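Local coordinates for ATP-dependent DNA helicase (Mycobacterium smegmatis, PDB 5V9X), which unwinds nucleic acid duplexes using ATP, moving 3'-to-5' along a single-stranded DNA tracking strand to displace RNA from RNA:DNA hybrids, at residues Q96-V100 / T181-V185; R300-E304 / A354-V359. All coordinates share one frame; numbering follows the deposited sequence.

Contact 1 of 2, residues Q96-V100 / T181-V185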
ATOM      1  N   GLN A  96      29.523   7.631  20.269  1.00 96.04           N
ATOM      2  CA  GLN A  96      28.722   7.227  21.418  1.00 96.31           C
ATOM      3  C   GLN A  96      27.278   7.696  21.278  1.00 94.14           C
ATOM      4  O   GLN A  96      27.004   8.892  21.174  1.00 94.83           O
ATOM      5  CB  GLN A  96      29.336   7.758  22.711  1.00100.51           C
ATOM      6  CG  GLN A  96      30.275   6.770  23.377  1.00108.00           C
ATOM      7  CD  GLN A  96      29.554   5.520  23.846  1.00111.46           C
ATOM      8  OE1 GLN A  96      28.375   5.569  24.204  1.00115.07           O
ATOM      9  NE2 GLN A  96      30.254   4.391  23.837  1.00109.31           N
ATOM     10  N   GLY A  97      26.364   6.738  21.296  1.00 88.12           N
ATOM     11  CA  GLY A  97      24.978   6.954  20.942  1.00 75.08           C
ATOM     12  C   GLY A  97      24.608   6.205  19.673  1.00 67.08           C
ATOM     13  O   GLY A  97      25.447   5.624  18.984  1.00 69.00           O
ATOM     14  N   THR A  98      23.314   6.226  19.374  1.00 60.86           N
ATOM     15  CA  THR A  98      22.819   5.535  18.190  1.00 57.47           C
ATOM     16  C   THR A  98      23.395   6.171  16.931  1.00 57.79           C
ATOM     17  O   THR A  98      23.214   7.369  16.691  1.00 61.04           O
ATOM     18  CB  THR A  98      21.293   5.561  18.161  1.00 56.56           C
ATOM     19  OG1 THR A  98      20.780   4.952  19.354  1.00 51.86           O
ATOM     20  CG2 THR A  98      20.777   4.800  16.953  1.00 56.43           C
ATOM     21  N   GLN A  99      24.093   5.366  16.129  1.00 54.29           N
ATOM     22  CA  GLN A  99      24.839   5.840  14.969  1.00 51.04           C
ATOM     23  C   GLN A  99      24.127   5.592  13.647  1.00 48.75           C
ATOM     24  O   GLN A  99      24.186   6.440  12.750  1.00 49.39           O
ATOM     25  CB  GLN A  99      26.218   5.175  14.925  1.00 55.43           C
ATOM     26  CG  GLN A  99      27.147   5.588  16.056  1.00 67.78           C
ATOM     27  CD  GLN A  99      27.788   6.941  15.822  1.00 74.55           C
ATOM     28  OE1 GLN A  99      28.445   7.162  14.802  1.00 74.34           O
ATOM     29  NE2 GLN A  99      27.599   7.858  16.765  1.00 79.04           N
ATOM     30  N   VAL A 100      23.465   4.448  13.498  1.00 46.95           N
ATOM     31  CA  VAL A 100      22.755   4.089  12.277  1.00 43.61           C
ATOM     32  C   VAL A 100      21.283   3.904  12.614  1.00 38.31           C
ATOM     33  O   VAL A 100      20.944   3.291  13.630  1.00 44.62           O
ATOM     34  CB  VAL A 100      23.338   2.811  11.636  1.00 45.37           C
ATOM     35  CG1 VAL A 100      22.528   2.399  10.415  1.00 42.73           C
ATOM     36  CG2 VAL A 100      24.799   3.022  11.265  1.00 43.37           C
ATOM     37  N   THR A 181      18.789   9.839  22.448  1.00 58.89           N
ATOM     38  CA  THR A 181      19.681   8.814  21.926  1.00 57.23           C
ATOM     39  C   THR A 181      19.905   8.937  20.425  1.00 53.66           C
ATOM     40  O   THR A 181      20.801   8.276  19.892  1.00 54.51           O
ATOM     41  CB  THR A 181      19.135   7.418  22.241  1.00 60.62           C
ATOM     42  OG1 THR A 181      17.889   7.222  21.557  1.00 61.59           O
ATOM     43  CG2 THR A 181      18.922   7.252  23.740  1.00 57.15           C
ATOM     44  N   LEU A 182      19.124   9.766  19.737  1.00 51.61           N
ATOM     45  CA  LEU A 182      19.230   9.919  18.294  1.00 51.89           C
ATOM     46  C   LEU A 182      20.053  11.133  17.883  1.00 54.03           C
ATOM     47  O   LEU A 182      20.135  11.430  16.688  1.00 53.44           O
ATOM     48  CB  LEU A 182      17.835  10.006  17.672  1.00 45.04           C
ATOM     49  CG  LEU A 182      16.894   8.839  17.967  1.00 42.18           C
ATOM     50  CD1 LEU A 182      15.513   9.087  17.378  1.00 39.05           C
ATOM     51  CD2 LEU A 182      17.479   7.538  17.438  1.00 44.30           C
ATOM     52  N   THR A 183      20.672  11.835  18.836  1.00 51.53           N
ATOM     53  CA  THR A 183      21.403  13.054  18.506  1.00 51.74           C
ATOM     54  C   THR A 183      22.719  12.789  17.784  1.00 56.26           C
ATOM     55  O   THR A 183      23.309  13.734  17.252  1.00 63.77           O
ATOM     56  CB  THR A 183      21.678  13.876  19.769  1.00 50.47           C
ATOM     57  OG1 THR A 183      22.450  13.101  20.693  1.00 54.99           O
ATOM     58  CG2 THR A 183      20.378  14.298  20.432  1.00 41.54           C
ATOM     59  N   SER A 184      23.193  11.545  17.750  1.00 55.41           N
ATOM     60  CA  SER A 184      24.452  11.217  17.093  1.00 59.81           C
ATOM     61  C   SER A 184      24.266  10.481  15.774  1.00 56.03           C
ATOM     62  O   SER A 184      25.264  10.080  15.162  1.00 54.38           O
ATOM     63  CB  SER A 184      25.335  10.379  18.026  1.00 67.91           C
ATOM     64  OG  SER A 184      25.680  11.102  19.195  1.00 75.75           O
ATOM     65  N   VAL A 185      23.023  10.295  15.322  1.00 52.35           N
ATOM     66  CA  VAL A 185      22.770   9.508  14.120  1.00 53.47           C
ATOM     67  C   VAL A 185      23.471  10.136  12.927  1.00 55.86           C
ATOM     68  O   VAL A 185      23.318  11.332  12.650  1.00 60.97           O
ATOM     69  CB  VAL A 185      21.258   9.379  13.874  1.00 52.12           C
ATOM     70  CG1 VAL A 185      20.989   8.865  12.466  1.00 47.24           C
ATOM     71  CG2 VAL A 185      20.630   8.454  14.904  1.00 51.05           C
TER
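T98 gives this contact its dense side, because both its backbone and its side chain meet the facing segment 181-185. Its amide donates to T181 O, T98 N and T181 O being 3.3 Å apart, and the N-H comes in almost along the C=O axis. At the hydrogen, however, the bond bends to 142°. T181 O also lies against the T98 side chain, 3.3 Å from T98 CB, while T98 OG1 is bonded outward to P160 O. With CG2 anti to the backbone N, the T98 methyl runs alongside the V185 side chain, and the two CG2 atoms are 4.2 Å apart. V185 CG2 also reaches 3.3 Å from T98 O. That carbonyl makes a CH...O contact with V185 CA at 3.4 Å, but its angle to V185 N is too poor for a hydrogen bond. V185 closes a type I turn that starts at L182.

Both segments belong to the loops that lead into the neighbouring parallel strands 100-103, which V100 begins, and 187-191, of the first RecA-like helicase domain. Backbone bonds of Q99 to R186 and to D161 carry the pairing toward those strands and toward 162-165 on the other flank of 100-103.

Packing thins toward the start of segment 96-100. There the link is a hydrogen bond from S184 OG to Q96 O, 3.2 Å long, with the donor tilted 32° from the carbonyl plane. The Q99 chain turns back at chi2 (-79°), laying NE2 alongside S184 CB at 3.6 Å while its CB heads away. Q96 is solvent-exposed, its CB directed away from segment 181-185 and its side chain poorly ordered; the residues just before it, 91-95, could not be modelled.

Contact 2 of 2, residues R300-E304 / A354-V359; sequences RRLAE and AHHGSV. With nucleotides of chain B.
R300 and H356 pack at about a right angle, with R300 CB 4.0 Å from the centroid of the H356 ring and over one face; V359 CG2 lies over the opposite face. Beyond the ring, R300 bends at chi3 (-68°), which carries its guanidinium to the tracking strand: NH1 donates to OP2 of DT8 of chain B (2.9 Å), lying near the guanidinium plane. The R300 amide, at the start of its helix, donates almost straight (171°) to OP1 of DC7 of chain B, and G357 N, next to H356, bonds OP1 of DT8 of chain B. The DT8 phosphate is thus held from both segments and the DC7 phosphate from R300.

In the second shell, two bonds fix the rotation of H356. S358 N donates to ND1, leaving NE2 to donate to E304 OE1 at the ring's edge, from a carboxylate turned 89° to the ring; the separation as modelled is very short, which the limited resolution leaves doubtful.

R300 begins helix 300-318 shortly after strand 292-296, consistent with superfamily 2 motif IV. Strand 352-355 forms an edge of the second RecA-like sheet; A303 packs on V380 of neighbouring strand 378-381, and V359 on R364 of helix 361-372.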
ATOM      1  N   ARG A 300      -7.016 -10.625   6.249  1.00 43.78           N
ATOM      2  CA  ARG A 300      -6.678 -11.447   7.406  1.00 41.34           C
ATOM      3  C   ARG A 300      -7.650 -12.610   7.561  1.00 47.55           C
ATOM      4  O   ARG A 300      -7.233 -13.737   7.853  1.00 50.50           O
ATOM      5  CB  ARG A 300      -6.659 -10.592   8.672  1.00 40.59           C
ATOM      6  CG  ARG A 300      -5.608  -9.491   8.669  1.00 45.79           C
ATOM      7  CD  ARG A 300      -5.585  -8.760  10.003  1.00 53.70           C
ATOM      8  NE  ARG A 300      -6.800  -7.980  10.228  1.00 58.92           N
ATOM      9  CZ  ARG A 300      -6.846  -6.651  10.229  1.00 57.45           C
ATOM     10  NH1 ARG A 300      -5.740  -5.948  10.027  1.00 58.69           N
ATOM     11  NH2 ARG A 300      -7.994  -6.025  10.441  1.00 55.44           N
ATOM     12  N   ARG A 301      -8.948 -12.360   7.367  1.00 51.05           N
ATOM     13  CA  ARG A 301      -9.936 -13.426   7.509  1.00 51.99           C
ATOM     14  C   ARG A 301      -9.689 -14.548   6.508  1.00 50.79           C
ATOM     15  O   ARG A 301      -9.820 -15.730   6.846  1.00 52.50           O
ATOM     16  CB  ARG A 301     -11.350 -12.865   7.354  1.00 55.51           C
ATOM     17  CG  ARG A 301     -11.934 -12.293   8.641  1.00 64.85           C
ATOM     18  CD  ARG A 301     -13.362 -11.802   8.446  1.00 77.75           C
ATOM     19  NE  ARG A 301     -13.429 -10.637   7.567  1.00 85.53           N
ATOM     20  CZ  ARG A 301     -14.560 -10.054   7.179  1.00 87.04           C
ATOM     21  NH1 ARG A 301     -15.730 -10.526   7.590  1.00 86.55           N
ATOM     22  NH2 ARG A 301     -14.521  -8.998   6.377  1.00 85.08           N
ATOM     23  N   LEU A 302      -9.324 -14.202   5.271  1.00 49.11           N
ATOM     24  CA  LEU A 302      -9.032 -15.237   4.283  1.00 48.61           C
ATOM     25  C   LEU A 302      -7.780 -16.020   4.658  1.00 47.93           C
ATOM     26  O   LEU A 302      -7.701 -17.228   4.411  1.00 47.21           O
ATOM     27  CB  LEU A 302      -8.883 -14.621   2.895  1.00 50.02           C
ATOM     28  CG  LEU A 302      -8.737 -15.621   1.742  1.00 55.54           C
ATOM     29  CD1 LEU A 302     -10.009 -16.438   1.574  1.00 59.30           C
ATOM     30  CD2 LEU A 302      -8.375 -14.914   0.446  1.00 57.71           C
ATOM     31  N   ALA A 303      -6.791 -15.348   5.255  1.00 46.15           N
ATOM     32  CA  ALA A 303      -5.577 -16.035   5.688  1.00 44.18           C
ATOM     33  C   ALA A 303      -5.880 -17.050   6.787  1.00 46.94           C
ATOM     34  O   ALA A 303      -5.390 -18.185   6.753  1.00 50.59           O
ATOM     35  CB  ALA A 303      -4.541 -15.015   6.160  1.00 37.22           C
ATOM     36  N   GLU A 304      -6.684 -16.652   7.778  1.00 46.53           N
ATOM     37  CA  GLU A 304      -7.131 -17.601   8.794  1.00 48.51           C
ATOM     38  C   GLU A 304      -7.930 -18.736   8.166  1.00 52.15           C
ATOM     39  O   GLU A 304      -7.765 -19.904   8.538  1.00 60.70           O
ATOM     40  CB  GLU A 304      -7.972 -16.889   9.854  1.00 50.85           C
ATOM     41  CG  GLU A 304      -7.234 -15.836  10.666  1.00 56.15           C
ATOM     42  CD  GLU A 304      -6.258 -16.435  11.661  1.00 66.18           C
ATOM     43  OE1 GLU A 304      -5.275 -15.750  12.011  1.00 66.59           O
ATOM     44  OE2 GLU A 304      -6.474 -17.588  12.094  1.00 72.01           O
ATOM     45  N   ALA A 354      -0.704 -19.199  10.127  1.00 48.85           N
ATOM     46  CA  ALA A 354      -1.059 -17.850   9.715  1.00 48.28           C
ATOM     47  C   ALA A 354      -0.043 -16.827  10.210  1.00 51.08           C
ATOM     48  O   ALA A 354       0.585 -16.994  11.259  1.00 49.41           O
ATOM     49  CB  ALA A 354      -2.450 -17.484  10.233  1.00 48.97           C
ATOM     50  N   HIS A 355       0.112 -15.755   9.433  1.00 52.58           N
ATOM     51  CA  HIS A 355       0.900 -14.596   9.837  1.00 44.85           C
ATOM     52  C   HIS A 355       0.199 -13.347   9.328  1.00 45.33           C
ATOM     53  O   HIS A 355       0.052 -13.172   8.115  1.00 44.83           O
ATOM     54  CB  HIS A 355       2.332 -14.662   9.295  1.00 41.27           C
ATOM     55  CG  HIS A 355       3.268 -13.693   9.949  1.00 41.33           C
ATOM     56  ND1 HIS A 355       3.352 -12.368   9.577  1.00 42.89           N
ATOM     57  CD2 HIS A 355       4.159 -13.855  10.956  1.00 40.49           C
ATOM     58  CE1 HIS A 355       4.254 -11.757  10.324  1.00 41.66           C
ATOM     59  NE2 HIS A 355       4.759 -12.638  11.169  1.00 40.97           N
ATOM     60  N   HIS A 356      -0.240 -12.492  10.246  1.00 45.28           N
ATOM     61  CA  HIS A 356      -0.836 -11.206   9.896  1.00 42.06           C
ATOM     62  C   HIS A 356      -0.892 -10.349  11.156  1.00 39.27           C
ATOM     63  O   HIS A 356      -0.494 -10.779  12.244  1.00 39.15           O
ATOM     64  CB  HIS A 356      -2.219 -11.375   9.259  1.00 45.23           C
ATOM     65  CG  HIS A 356      -3.185 -12.159  10.090  1.00 46.81           C
ATOM     66  ND1 HIS A 356      -3.890 -11.604  11.137  1.00 46.47           N
ATOM     67  CD2 HIS A 356      -3.575 -13.453  10.018  1.00 48.77           C
ATOM     68  CE1 HIS A 356      -4.669 -12.525  11.677  1.00 48.47           C
ATOM     69  NE2 HIS A 356      -4.497 -13.656  11.016  1.00 49.60           N
ATOM     70  N   GLY A 357      -1.401  -9.124  10.995  1.00 32.95           N
ATOM     71  CA  GLY A 357      -1.350  -8.149  12.073  1.00 30.20           C
ATOM     72  C   GLY A 357      -2.106  -8.561  13.322  1.00 43.49           C
ATOM     73  O   GLY A 357      -1.725  -8.180  14.432  1.00 48.27           O
ATOM     74  N   SER A 358      -3.182  -9.331  13.168  1.00 36.19           N
ATOM     75  CA  SER A 358      -3.983  -9.728  14.320  1.00 42.87           C
ATOM     76  C   SER A 358      -3.441 -10.964  15.030  1.00 46.72           C
ATOM     77  O   SER A 358      -3.955 -11.320  16.095  1.00 48.11           O
ATOM     78  CB  SER A 358      -5.432  -9.966  13.894  1.00 49.20           C
ATOM     79  OG  SER A 358      -6.049  -8.747  13.513  1.00 49.34           O
ATOM     80  N   VAL A 359      -2.433 -11.629  14.467  1.00 46.91           N
ATOM     81  CA  VAL A 359      -1.729 -12.676  15.194  1.00 40.93           C
ATOM     82  C   VAL A 359      -0.888 -12.030  16.287  1.00 37.83           C
ATOM     83  O   VAL A 359      -0.333 -10.939  16.103  1.00 45.42           O
ATOM     84  CB  VAL A 359      -0.862 -13.504  14.228  1.00 44.34           C
ATOM     85  CG1 VAL A 359      -0.125 -14.611  14.962  1.00 32.54           C
ATOM     86  CG2 VAL A 359      -1.714 -14.081  13.107  1.00 32.37           C
TER
ATOM     87  P    DT B   8      -1.877  -6.642   8.385  1.00 46.82           P
ATOM     88  OP1  DT B   8      -1.209  -7.920   8.705  1.00 48.59           O
ATOM     89  OP2  DT B   8      -2.994  -6.170   9.232  1.00 47.28           O
ATOM     90  O5'  DT B   8      -0.778  -5.482   8.325  1.00 44.76           O
ATOM     91  C5'  DT B   8       0.260  -5.536   7.352  1.00 41.95           C
ATOM     92  C4'  DT B   8       0.908  -4.175   7.177  1.00 44.58           C
ATOM     93  O4'  DT B   8       0.009  -3.287   6.491  1.00 41.69           O
ATOM     94  C3'  DT B   8       1.250  -3.459   8.474  1.00 47.49           C
ATOM     95  O3'  DT B   8       2.600  -3.719   8.812  1.00 48.48           O
ATOM     96  C2'  DT B   8       1.023  -1.965   8.155  1.00 45.75           C
ATOM     97  C1'  DT B   8       0.415  -1.970   6.748  1.00 40.69           C
ATOM     98  N1   DT B   8      -0.767  -1.074   6.598  1.00 44.39           N
ATOM     99  C2   DT B   8      -0.677   0.024   5.775  1.00 46.75           C
ATOM    100  O2   DT B   8       0.328   0.308   5.151  1.00 48.41           O
ATOM    101  N3   DT B   8      -1.815   0.781   5.705  1.00 53.84           N
ATOM    102  C4   DT B   8      -3.011   0.556   6.365  1.00 55.33           C
ATOM    103  O4   DT B   8      -3.981   1.298   6.236  1.00 58.54           O
ATOM    104  C5   DT B   8      -3.037  -0.611   7.213  1.00 47.96           C
ATOM    105  C7   DT B   8      -4.278  -0.959   7.978  1.00 48.96           C
ATOM    106  C6   DT B   8      -1.927  -1.360   7.288  1.00 44.99           C
ATOM    107  P    DC B   7      -7.714  -6.581   5.850  1.00 65.43           P
ATOM    108  OP1  DC B   7      -8.158  -7.906   6.329  1.00 66.06           O
ATOM    109  OP2  DC B   7      -8.356  -5.356   6.372  1.00 67.46           O
ATOM    110  O5'  DC B   7      -6.151  -6.473   6.095  1.00 64.66           O
ATOM    111  C5'  DC B   7      -5.272  -7.157   5.220  1.00 60.58           C
ATOM    112  C4'  DC B   7      -3.968  -6.406   5.086  1.00 52.72           C
ATOM    113  O4'  DC B   7      -4.159  -5.246   4.262  1.00 54.00           O
ATOM    114  C3'  DC B   7      -3.411  -5.876   6.400  1.00 46.10           C
ATOM    115  O3'  DC B   7      -2.400  -6.747   6.871  1.00 46.19           O
ATOM    116  C2'  DC B   7      -2.846  -4.489   6.047  1.00 47.11           C
ATOM    117  C1'  DC B   7      -3.130  -4.342   4.553  1.00 53.99           C
ATOM    118  N1   DC B   7      -3.572  -2.974   4.178  1.00 61.24           N
ATOM    119  C2   DC B   7      -2.716  -2.150   3.443  1.00 66.18           C
ATOM    120  O2   DC B   7      -1.606  -2.584   3.107  1.00 71.04           O
ATOM    121  N3   DC B   7      -3.128  -0.900   3.115  1.00 67.33           N
ATOM    122  C4   DC B   7      -4.332  -0.475   3.501  1.00 69.63           C
ATOM    123  N4   DC B   7      -4.697   0.765   3.155  1.00 78.37           N
ATOM    124  C5   DC B   7      -5.215  -1.300   4.256  1.00 62.18           C
ATOM    125  C6   DC B   7      -4.799  -2.529   4.571  1.00 60.47           C
TER

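Contact 1 closes before contact 2 opens along the chain, and each belongs to its own RecA-like domain. Their centres are 36 Å apart and their nearest atoms about 23 Å, without touching. The two domains repeat one topology, a seven-stranded parallel sheet ordered 3-4-2-5-6-1-7, but the contacts occupy different places in it: contact 1 joins loops entering adjacent inner strands, whereas contact 2 joins a helix start to the loop leaving an edge strand. Contact 2 grips DNA phosphates directly, while the nearest atom of contact 1 is about 10 Å from the nucleic acid. Thus 96-100/181-185 ties sheet connections together, and 300-304/354-359 forms part of the strand-binding surface.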